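Local coordinates for DNA-binding protein (PDB 3EUS) that probably binds DNA through a helix-turn-helix domain of the Cro/C1 (XRE) type, at residues T6-E11 / E48-R53; Q17-A22 / K61-C66; V13-R18 / S73-T78. All blocks are in the same frame, centred on the assembly; numbering follows the deposited sequence.

Interaction 1: T6-E11 / E48-R53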
loop_
_atom_site.group_PDB
_atom_site.type_symbol
_atom_site.label_atom_id
_atom_site.label_comp_id
_atom_site.label_asym_id
_atom_site.label_seq_id
_atom_site.Cartn_x
_atom_site.Cartn_y
_atom_site.Cartn_z
ATOM N N THR A 6 -11.126 -9.667 -8.318
ATOM C CA THR A 6 -10.992 -8.718 -7.162
ATOM C C THR A 6 -10.025 -7.533 -7.412
ATOM O O THR A 6 -9.909 -6.623 -6.579
ATOM C CB THR A 6 -10.429 -9.452 -5.877
ATOM O OG1 THR A 6 -11.388 -10.404 -5.392
ATOM C CG2 THR A 6 -10.032 -8.432 -4.731
ATOM N N LEU A 7 -9.302 -7.580 -8.532
ATOM C CA LEU A 7 -8.173 -6.691 -8.778
ATOM C C LEU A 7 -8.365 -5.993 -10.107
ATOM O O LEU A 7 -7.402 -5.738 -10.815
ATOM C CB LEU A 7 -6.892 -7.520 -8.782
ATOM C CG LEU A 7 -6.588 -8.354 -7.520
ATOM C CD1 LEU A 7 -5.377 -9.200 -7.757
ATOM C CD2 LEU A 7 -6.378 -7.485 -6.295
ATOM N N ARG A 8 -9.620 -5.702 -10.447
ATOM C CA ARG A 8 -9.977 -5.144 -11.768
ATOM C C ARG A 8 -10.280 -3.655 -11.746
ATOM O O ARG A 8 -10.654 -3.101 -12.760
ATOM C CB ARG A 8 -11.225 -5.807 -12.381
ATOM C CG ARG A 8 -11.494 -7.230 -12.061
ATOM C CD ARG A 8 -11.815 -8.026 -13.356
ATOM N NE ARG A 8 -10.554 -8.329 -14.045
ATOM C CZ ARG A 8 -10.396 -9.189 -15.053
ATOM N NH1 ARG A 8 -9.180 -9.356 -15.577
ATOM N NH2 ARG A 8 -11.431 -9.865 -15.550
ATOM N N THR A 9 -10.168 -2.987 -10.605
ATOM C CA THR A 9 -10.540 -1.580 -10.589
ATOM C C THR A 9 -9.422 -0.794 -11.278
ATOM O O THR A 9 -8.264 -1.270 -11.346
ATOM C CB THR A 9 -10.653 -1.072 -9.150
ATOM O OG1 THR A 9 -9.349 -1.074 -8.580
ATOM C CG2 THR A 9 -11.560 -1.982 -8.342
ATOM N N PRO A 10 -9.739 0.392 -11.753
ATOM C CA PRO A 10 -8.759 1.307 -12.290
ATOM C C PRO A 10 -7.568 1.496 -11.376
ATOM O O PRO A 10 -6.433 1.645 -11.857
ATOM C CB PRO A 10 -9.528 2.627 -12.380
ATOM C CG PRO A 10 -10.916 2.220 -12.534
ATOM C CD PRO A 10 -11.107 0.931 -11.882
ATOM N N GLU A 11 -7.815 1.505 -10.058
ATOM C CA GLU A 11 -6.728 1.725 -9.109
ATOM C C GLU A 11 -5.726 0.556 -9.062
ATOM O O GLU A 11 -4.519 0.756 -9.003
ATOM C CB GLU A 11 -7.289 2.010 -7.722
ATOM C CG GLU A 11 -8.025 3.311 -7.660
ATOM C CD GLU A 11 -9.512 3.235 -7.979
ATOM O OE1 GLU A 11 -10.033 2.308 -8.659
ATOM O OE2 GLU A 11 -10.174 4.194 -7.551
ATOM N N GLU A 48 2.195 -8.406 -10.585
ATOM C CA GLU A 48 2.115 -7.537 -11.764
ATOM C C GLU A 48 0.912 -7.761 -12.692
ATOM O O GLU A 48 0.439 -6.812 -13.359
ATOM C CB GLU A 48 3.426 -7.627 -12.546
ATOM C CG GLU A 48 4.603 -7.041 -11.685
ATOM C CD GLU A 48 5.891 -6.907 -12.469
ATOM O OE1 GLU A 48 5.947 -7.477 -13.559
ATOM O OE2 GLU A 48 6.850 -6.230 -12.025
ATOM N N THR A 49 0.439 -8.996 -12.750
ATOM C CA THR A 49 -0.674 -9.368 -13.594
ATOM C C THR A 49 -1.972 -9.550 -12.795
ATOM O O THR A 49 -2.927 -10.155 -13.285
ATOM C CB THR A 49 -0.302 -10.616 -14.381
ATOM O OG1 THR A 49 -0.017 -11.701 -13.497
ATOM C CG2 THR A 49 0.933 -10.327 -15.206
ATOM N N ARG A 50 -1.987 -9.031 -11.562
ATOM C CA ARG A 50 -3.187 -8.888 -10.751
ATOM C C ARG A 50 -3.720 -10.283 -10.366
ATOM O O ARG A 50 -4.932 -10.541 -10.336
ATOM C CB ARG A 50 -4.220 -8.042 -11.521
ATOM C CG ARG A 50 -3.678 -6.621 -11.797
ATOM C CD ARG A 50 -4.450 -5.793 -12.771
ATOM N NE ARG A 50 -4.612 -6.419 -14.052
ATOM C CZ ARG A 50 -5.699 -7.042 -14.466
ATOM N NH1 ARG A 50 -6.805 -7.035 -13.716
ATOM N NH2 ARG A 50 -5.690 -7.636 -15.644
ATOM N N GLU A 51 -2.779 -11.195 -10.189
ATOM C CA GLU A 51 -3.035 -12.573 -9.775
ATOM C C GLU A 51 -2.733 -12.800 -8.280
ATOM O O GLU A 51 -3.078 -13.869 -7.738
ATOM C CB GLU A 51 -2.202 -13.517 -10.618
ATOM C CG GLU A 51 -2.899 -13.912 -11.940
ATOM C CD GLU A 51 -2.023 -14.732 -12.841
ATOM O OE1 GLU A 51 -1.229 -15.530 -12.318
ATOM O OE2 GLU A 51 -2.131 -14.605 -14.078
ATOM N N ARG A 52 -2.045 -11.829 -7.667
ATOM C CA ARG A 52 -1.842 -11.777 -6.214
ATOM C C ARG A 52 -1.958 -10.358 -5.704
ATOM O O ARG A 52 -1.468 -9.418 -6.312
ATOM C CB ARG A 52 -0.476 -12.340 -5.840
ATOM C CG ARG A 52 -0.317 -12.468 -4.297
ATOM C CD ARG A 52 1.055 -12.817 -3.937
ATOM N NE ARG A 52 1.267 -12.973 -2.486
ATOM C CZ ARG A 52 1.328 -11.984 -1.580
ATOM N NH1 ARG A 52 1.109 -10.694 -1.884
ATOM N NH2 ARG A 52 1.603 -12.301 -0.309
ATOM N N ARG A 53 -2.621 -10.220 -4.561
ATOM C CA ARG A 53 -2.807 -8.963 -3.884
ATOM C C ARG A 53 -1.508 -8.526 -3.148
ATOM O O ARG A 53 -0.701 -9.373 -2.763
ATOM C CB ARG A 53 -3.942 -9.167 -2.894
ATOM C CG ARG A 53 -4.614 -7.910 -2.356
ATOM C CD ARG A 53 -5.229 -8.157 -0.932
ATOM N NE ARG A 53 -4.166 -8.502 0.033
ATOM C CZ ARG A 53 -4.061 -8.086 1.300
ATOM N NH1 ARG A 53 -4.976 -7.300 1.875
ATOM N NH2 ARG A 53 -3.015 -8.500 2.008
#

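Interaction 2: Q17-A22 / K61-C66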
loop_
_atom_site.group_PDB
_atom_site.type_symbol
_atom_site.label_atom_id
_atom_site.label_comp_id
_atom_site.label_asym_id
_atom_site.label_seq_id
_atom_site.Cartn_x
_atom_site.Cartn_y
_atom_site.Cartn_z
ATOM N N GLN A 17 0.681 -1.239 -12.909
ATOM C CA GLN A 17 1.515 -0.591 -13.892
ATOM C C GLN A 17 2.732 0.056 -13.213
ATOM O O GLN A 17 3.869 -0.041 -13.695
ATOM C CB GLN A 17 0.655 0.451 -14.690
ATOM C CG GLN A 17 1.416 1.385 -15.532
ATOM C CD GLN A 17 2.300 0.728 -16.547
ATOM O OE1 GLN A 17 3.325 1.319 -16.973
ATOM N NE2 GLN A 17 1.904 -0.460 -17.007
ATOM N N ARG A 18 2.488 0.784 -12.143
ATOM C CA ARG A 18 3.587 1.447 -11.402
ATOM C C ARG A 18 4.534 0.454 -10.760
ATOM O O ARG A 18 5.745 0.723 -10.733
ATOM C CB ARG A 18 3.077 2.405 -10.314
ATOM C CG ARG A 18 2.305 3.593 -10.789
ATOM C CD ARG A 18 3.051 4.398 -11.928
ATOM N NE ARG A 18 4.282 4.981 -11.389
ATOM C CZ ARG A 18 4.404 6.238 -10.933
ATOM N NH1 ARG A 18 3.361 7.051 -10.891
ATOM N NH2 ARG A 18 5.592 6.684 -10.543
ATOM N N LEU A 19 4.030 -0.672 -10.268
ATOM C CA LEU A 19 4.926 -1.696 -9.672
ATOM C C LEU A 19 5.860 -2.222 -10.740
ATOM O O LEU A 19 7.102 -2.326 -10.564
ATOM C CB LEU A 19 4.112 -2.794 -9.090
ATOM C CG LEU A 19 3.422 -2.460 -7.775
ATOM C CD1 LEU A 19 2.516 -3.639 -7.409
ATOM C CD2 LEU A 19 4.473 -2.172 -6.729
ATOM N N ARG A 20 5.282 -2.535 -11.884
ATOM C CA ARG A 20 6.080 -3.067 -12.986
ATOM C C ARG A 20 7.059 -2.013 -13.485
ATOM O O ARG A 20 8.209 -2.328 -13.792
ATOM C CB ARG A 20 5.178 -3.577 -14.154
ATOM C CG ARG A 20 5.945 -4.006 -15.384
ATOM C CD ARG A 20 5.017 -4.477 -16.572
ATOM N NE ARG A 20 3.817 -3.636 -16.720
ATOM C CZ ARG A 20 2.589 -4.004 -16.308
ATOM N NH1 ARG A 20 2.362 -5.241 -15.819
ATOM N NH2 ARG A 20 1.551 -3.182 -16.481
ATOM N N GLN A 21 6.603 -0.772 -13.651
ATOM C CA GLN A 21 7.477 0.251 -14.210
ATOM C C GLN A 21 8.633 0.588 -13.245
ATOM O O GLN A 21 9.771 0.796 -13.700
ATOM C CB GLN A 21 6.669 1.500 -14.614
ATOM C CG GLN A 21 7.151 2.220 -15.923
ATOM C CD GLN A 21 7.428 1.307 -17.114
ATOM O OE1 GLN A 21 6.520 0.635 -17.660
ATOM N NE2 GLN A 21 8.696 1.282 -17.546
ATOM N N ALA A 22 8.370 0.556 -11.926
ATOM C CA ALA A 22 9.458 0.677 -10.956
ATOM C C ALA A 22 10.525 -0.404 -11.181
ATOM O O ALA A 22 11.735 -0.128 -11.154
ATOM C CB ALA A 22 8.928 0.692 -9.472
ATOM N N LYS A 61 8.473 -2.861 0.648
ATOM C CA LYS A 61 9.671 -3.603 0.349
ATOM C C LYS A 61 9.964 -3.635 -1.170
ATOM O O LYS A 61 11.111 -3.569 -1.603
ATOM C CB LYS A 61 9.556 -5.014 0.912
ATOM C CG LYS A 61 9.609 -5.084 2.502
ATOM C CD LYS A 61 9.265 -6.487 2.960
ATOM C CE LYS A 61 9.354 -6.661 4.506
ATOM N NZ LYS A 61 9.135 -8.076 4.991
ATOM N N TRP A 62 8.930 -3.805 -1.943
ATOM C CA TRP A 62 9.032 -3.846 -3.452
ATOM C C TRP A 62 9.611 -2.507 -3.921
ATOM O O TRP A 62 10.546 -2.452 -4.712
ATOM C CB TRP A 62 7.632 -4.011 -4.035
ATOM C CG TRP A 62 7.507 -4.153 -5.541
ATOM C CD1 TRP A 62 7.731 -3.191 -6.483
ATOM C CD2 TRP A 62 6.961 -5.268 -6.237
ATOM N NE1 TRP A 62 7.410 -3.663 -7.739
ATOM C CE2 TRP A 62 6.942 -4.939 -7.620
ATOM C CE3 TRP A 62 6.519 -6.524 -5.846
ATOM C CZ2 TRP A 62 6.507 -5.831 -8.590
ATOM C CZ3 TRP A 62 6.055 -7.386 -6.801
ATOM C CH2 TRP A 62 6.058 -7.031 -8.176
ATOM N N MET A 63 9.033 -1.400 -3.451
ATOM C CA MET A 63 9.469 -0.100 -3.918
ATOM C C MET A 63 10.898 0.198 -3.487
ATOM O O MET A 63 11.658 0.730 -4.249
ATOM C CB MET A 63 8.474 1.003 -3.483
ATOM C CG MET A 63 7.104 0.857 -4.201
ATOM S SD MET A 63 7.060 0.805 -6.017
ATOM C CE MET A 63 7.785 2.394 -6.450
ATOM N N ALA A 64 11.267 -0.178 -2.269
ATOM C CA ALA A 64 12.642 -0.050 -1.822
ATOM C C ALA A 64 13.611 -0.887 -2.618
ATOM O O ALA A 64 14.735 -0.426 -2.899
ATOM C CB ALA A 64 12.777 -0.452 -0.284
ATOM N N ALA A 65 13.218 -2.092 -2.961
ATOM C CA ALA A 65 14.075 -2.987 -3.782
ATOM C C ALA A 65 14.257 -2.453 -5.195
ATOM O O ALA A 65 15.251 -2.767 -5.840
ATOM C CB ALA A 65 13.511 -4.440 -3.825
ATOM N N CYS A 66 13.316 -1.633 -5.647
ATOM C CA CYS A 66 13.386 -0.987 -6.965
ATOM C C CYS A 66 13.954 0.396 -6.864
ATOM O O CYS A 66 13.963 1.093 -7.855
ATOM C CB CYS A 66 12.004 -0.900 -7.592
ATOM S SG CYS A 66 11.209 -2.521 -8.010
HETATM O O HOH W 1 12.526 2.081 -10.031
#

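Interaction 3: V13-R18 / S73-T78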
loop_
_atom_site.group_PDB
_atom_site.type_symbol
_atom_site.label_atom_id
_atom_site.label_comp_id
_atom_site.label_asym_id
_atom_site.label_seq_id
_atom_site.Cartn_x
_atom_site.Cartn_y
_atom_site.Cartn_z
ATOM N N VAL A 13 -5.217 -1.634 -11.518
ATOM C CA VAL A 13 -4.547 -1.677 -12.816
ATOM C C VAL A 13 -3.398 -0.641 -12.822
ATOM O O VAL A 13 -2.266 -0.923 -13.192
ATOM C CB VAL A 13 -5.582 -1.434 -13.935
ATOM C CG1 VAL A 13 -4.940 -0.947 -15.232
ATOM C CG2 VAL A 13 -6.409 -2.671 -14.170
ATOM N N TYR A 14 -3.689 0.551 -12.329
ATOM C CA TYR A 14 -2.644 1.607 -12.184
ATOM C C TYR A 14 -1.516 1.192 -11.244
ATOM O O TYR A 14 -0.353 1.358 -11.551
ATOM C CB TYR A 14 -3.277 2.905 -11.714
ATOM C CG TYR A 14 -2.299 3.981 -11.390
ATOM C CD1 TYR A 14 -1.678 4.708 -12.404
ATOM C CD2 TYR A 14 -1.989 4.284 -10.091
ATOM C CE1 TYR A 14 -0.772 5.691 -12.113
ATOM C CE2 TYR A 14 -1.076 5.239 -9.801
ATOM C CZ TYR A 14 -0.491 5.951 -10.807
ATOM O OH TYR A 14 0.418 6.923 -10.512
ATOM N N LEU A 15 -1.845 0.664 -10.081
ATOM C CA LEU A 15 -0.847 0.296 -9.109
ATOM C C LEU A 15 0.083 -0.725 -9.767
ATOM O O LEU A 15 1.315 -0.623 -9.697
ATOM C CB LEU A 15 -1.500 -0.310 -7.881
ATOM C CG LEU A 15 -0.560 -0.961 -6.881
ATOM C CD1 LEU A 15 0.561 0.016 -6.374
ATOM C CD2 LEU A 15 -1.367 -1.522 -5.683
ATOM N N CYS A 16 -0.524 -1.657 -10.494
ATOM C CA CYS A 16 0.248 -2.728 -11.072
ATOM C C CYS A 16 1.166 -2.196 -12.121
ATOM O O CYS A 16 2.297 -2.668 -12.221
ATOM C CB CYS A 16 -0.652 -3.806 -11.603
ATOM S SG CYS A 16 -1.206 -4.790 -10.160
ATOM N N GLN A 17 0.681 -1.239 -12.909
ATOM C CA GLN A 17 1.515 -0.591 -13.892
ATOM C C GLN A 17 2.732 0.056 -13.213
ATOM O O GLN A 17 3.869 -0.041 -13.695
ATOM C CB GLN A 17 0.655 0.451 -14.690
ATOM C CG GLN A 17 1.416 1.385 -15.532
ATOM C CD GLN A 17 2.300 0.728 -16.547
ATOM O OE1 GLN A 17 3.325 1.319 -16.973
ATOM N NE2 GLN A 17 1.904 -0.460 -17.007
ATOM N N ARG A 18 2.488 0.784 -12.143
ATOM C CA ARG A 18 3.587 1.447 -11.402
ATOM C C ARG A 18 4.534 0.454 -10.760
ATOM O O ARG A 18 5.745 0.723 -10.733
ATOM C CB ARG A 18 3.077 2.405 -10.314
ATOM C CG ARG A 18 2.305 3.593 -10.789
ATOM C CD ARG A 18 3.051 4.398 -11.928
ATOM N NE ARG A 18 4.282 4.981 -11.389
ATOM C CZ ARG A 18 4.404 6.238 -10.933
ATOM N NH1 ARG A 18 3.361 7.051 -10.891
ATOM N NH2 ARG A 18 5.592 6.684 -10.543
ATOM N N SER A 73 5.007 8.650 -2.847
ATOM C CA SER A 73 3.988 9.656 -2.539
ATOM C C SER A 73 3.083 9.889 -3.774
ATOM O O SER A 73 1.871 9.986 -3.667
ATOM C CB SER A 73 4.658 10.948 -2.042
ATOM O OG SER A 73 3.687 11.891 -1.815
ATOM N N GLU A 74 3.690 9.985 -4.943
ATOM C CA GLU A 74 2.966 10.189 -6.192
ATOM C C GLU A 74 2.018 9.029 -6.504
ATOM O O GLU A 74 0.896 9.273 -6.863
ATOM C CB GLU A 74 3.962 10.319 -7.300
ATOM C CG GLU A 74 3.471 10.695 -8.714
ATOM C CD GLU A 74 4.668 10.619 -9.707
ATOM O OE1 GLU A 74 4.895 9.551 -10.350
ATOM O OE2 GLU A 74 5.414 11.611 -9.805
ATOM N N ILE A 75 2.518 7.810 -6.400
ATOM C CA ILE A 75 1.703 6.578 -6.637
ATOM C C ILE A 75 0.444 6.579 -5.728
ATOM O O ILE A 75 -0.690 6.481 -6.204
ATOM C CB ILE A 75 2.545 5.334 -6.431
ATOM C CG1 ILE A 75 3.670 5.270 -7.509
ATOM C CG2 ILE A 75 1.628 4.050 -6.440
ATOM C CD1 ILE A 75 4.719 4.213 -7.260
ATOM N N VAL A 76 0.660 6.804 -4.435
ATOM C CA VAL A 76 -0.400 6.701 -3.440
ATOM C C VAL A 76 -1.392 7.861 -3.593
ATOM O O VAL A 76 -2.595 7.649 -3.590
ATOM C CB VAL A 76 0.214 6.643 -2.004
ATOM C CG1 VAL A 76 -0.901 6.833 -0.908
ATOM C CG2 VAL A 76 1.094 5.424 -1.773
ATOM N N ALA A 77 -0.899 9.086 -3.846
ATOM C CA ALA A 77 -1.795 10.216 -4.067
ATOM C C ALA A 77 -2.640 10.024 -5.324
ATOM O O ALA A 77 -3.804 10.423 -5.351
ATOM C CB ALA A 77 -0.983 11.565 -4.187
ATOM N N THR A 78 -2.019 9.485 -6.378
ATOM C CA THR A 78 -2.737 9.268 -7.660
ATOM C C THR A 78 -3.837 8.231 -7.455
ATOM O O THR A 78 -5.007 8.426 -7.911
ATOM C CB THR A 78 -1.745 8.900 -8.801
ATOM O OG1 THR A 78 -0.783 9.945 -8.918
ATOM C CG2 THR A 78 -2.447 8.795 -10.160
#

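Interaction 1: T6-E11 / E48-R53
Arg50 and Leu7 form the middle of this surface contact, with their CA atoms 5.8 Å apart. The polar part is one hydrogen bond. Arg50 NH1 donates to Leu7 O at 3.2 Å, and the bond is fairly straight at 164°. The oxygen lies in the guanidinium plane, while NH1 stands above the plane of the carbonyl. A bend at chi3 (-56°) turns NE back, and Arg50 CD also lies close to Leu7 O.

The apolar part belongs to Leu7. Its CB packs on Arg50 CB at 3.9 Å, and its CD2 touches Arg53 CG at 4.3 Å.

The charged part is a close pair of like groups. Arg8 NH1 and Arg50 NH1 are 3.8 Å apart, edge to edge, with the guanidinium planes nearly coplanar. This pairing would be expected to be unfavourable on its own.

Outside the contact, the Arg50 side chain also rests on Val13 and Cys16 of helix 10-25. Arg50, with positive phi, is the C-prime residue of a Schellman motif that ends helix 41-48, with Glu51 N bonded to Lys46 O and Arg50 N to Val47 O.

Interaction 2: Q17-A22 / K61-C66
Leu19 and Trp62 meet in two ways. Leu19 CD2 lies over one face of the indole, 3.5 Å from the centroid of the five-membered ring and 17° off its normal. This is a CH-pi contact. The same ring uses its edge for a hydrogen bond. Trp62 NE1 donates to Leu19 O at 3.1 Å with an angle of 162°. The oxygen lies close to the ring plane, and NE1 stands above the plane of the carbonyl. One leucine therefore meets both the face and the N-H of the tryptophan.

Ala22, three residues on, meets Met63 and Cys66. Its CB touches Met63 CE at 3.7 Å and Cys66 CB at 3.9 Å. The Met63 chain is bent at chi2 and chi3, and its SD also reaches Leu19 CD2 at 4.0 Å. At the end of the contact a water donates to Ala22 O at 2.6 Å and to Cys66 O at 2.8 Å. It bridges the two backbones where helix 56-65 gives way to a loop.

Further out, Val44 and Val47 of helix 41-48 and Leu33 of helix 30-36 pack on Trp62. Val71 and Ile75 pack on Met63.

The two helix segments run in roughly the same direction, at 31°, with their axes 10.0 Å apart. The arrangement is that of the buried core of an all-helical HTH_3 (XRE-type) domain, where helices 10-25 and 56-65 pack together beside helices 30-36 and 41-48.

Interaction 3: V13-R18 / S73-T78
Tyr14, Leu15 and Arg18 pack against Glu74, Ile75 and Thr78 in a largely buried, antiparallel helix-helix contact. It joins the first and last helices, 10-25 and 72-81, of this helix-turn-helix protein of the XRE type. The helix segments run at 168°, with axes 10.6 Å apart.

Arg18 and Glu74 form a salt bridge. NH1 and NH2 of Arg18 both donate to Glu74 OE1, each at 3.0 Å. The guanidinium grips this one oxygen end-on, with OE1 near its plane. NH1 meets the anti lone pair of OE1, while NH2 comes nearly along the C-O axis. The carboxylate plane is turned 47° from that of the guanidinium. Arg18 NH1 also donates to Tyr14 OH at 3.0 Å, within its own helix, with the hydroxyl oxygen tilted out of the guanidinium plane.

Ile75 supplies the apolar packing. Its CG1 lies over the centre of one guanidinium face, 3.6 Å from Arg18 CZ. Its CG2 touches Leu15 CD1 at 4.2 Å. Met63 of helix 56-65 packs on Ile75 as well, and Ile57 of the second subunit packs on Leu15.

The CA-CB bond of Tyr14 points toward the other helix, and CG is anti to the backbone N (chi1 173°). Ile75 O lies at the edge of its ring, near the ring plane. The hydroxyl end meets Thr78, with Tyr14 OH 3.4 Å from Thr78 CB. Thr78 itself is fixed by a bond back along its helix: Thr78 OG1 donates to Glu74 O at 2.7 Å, and Thr78 N reaches the same oxygen from the opposite face of the carbonyl.

Overall arrangement
All three interactions use helix 10-25. Segment 6-11 of interaction 1 leads into its start, and interactions 2 and 3 share Gln17 and Arg18. The centres of interactions 2 and 3 are about 10 Å apart, and Met63 CE touches Ile75 CD1 at 3.7 Å between them. Interaction 1 lies about 12 Å from interaction 3, centre to centre, and Arg50 CG packs on Cys16 SG at 3.5 Å. It lies about 15 Å from interaction 2, where Glu48 OE2 approaches Trp62 CZ2 at 3.5 Å. Glu48 also forms a salt bridge with Arg23. Each interaction has residues packing on the second subunit. All three are packing within a helical protein that probably binds DNA.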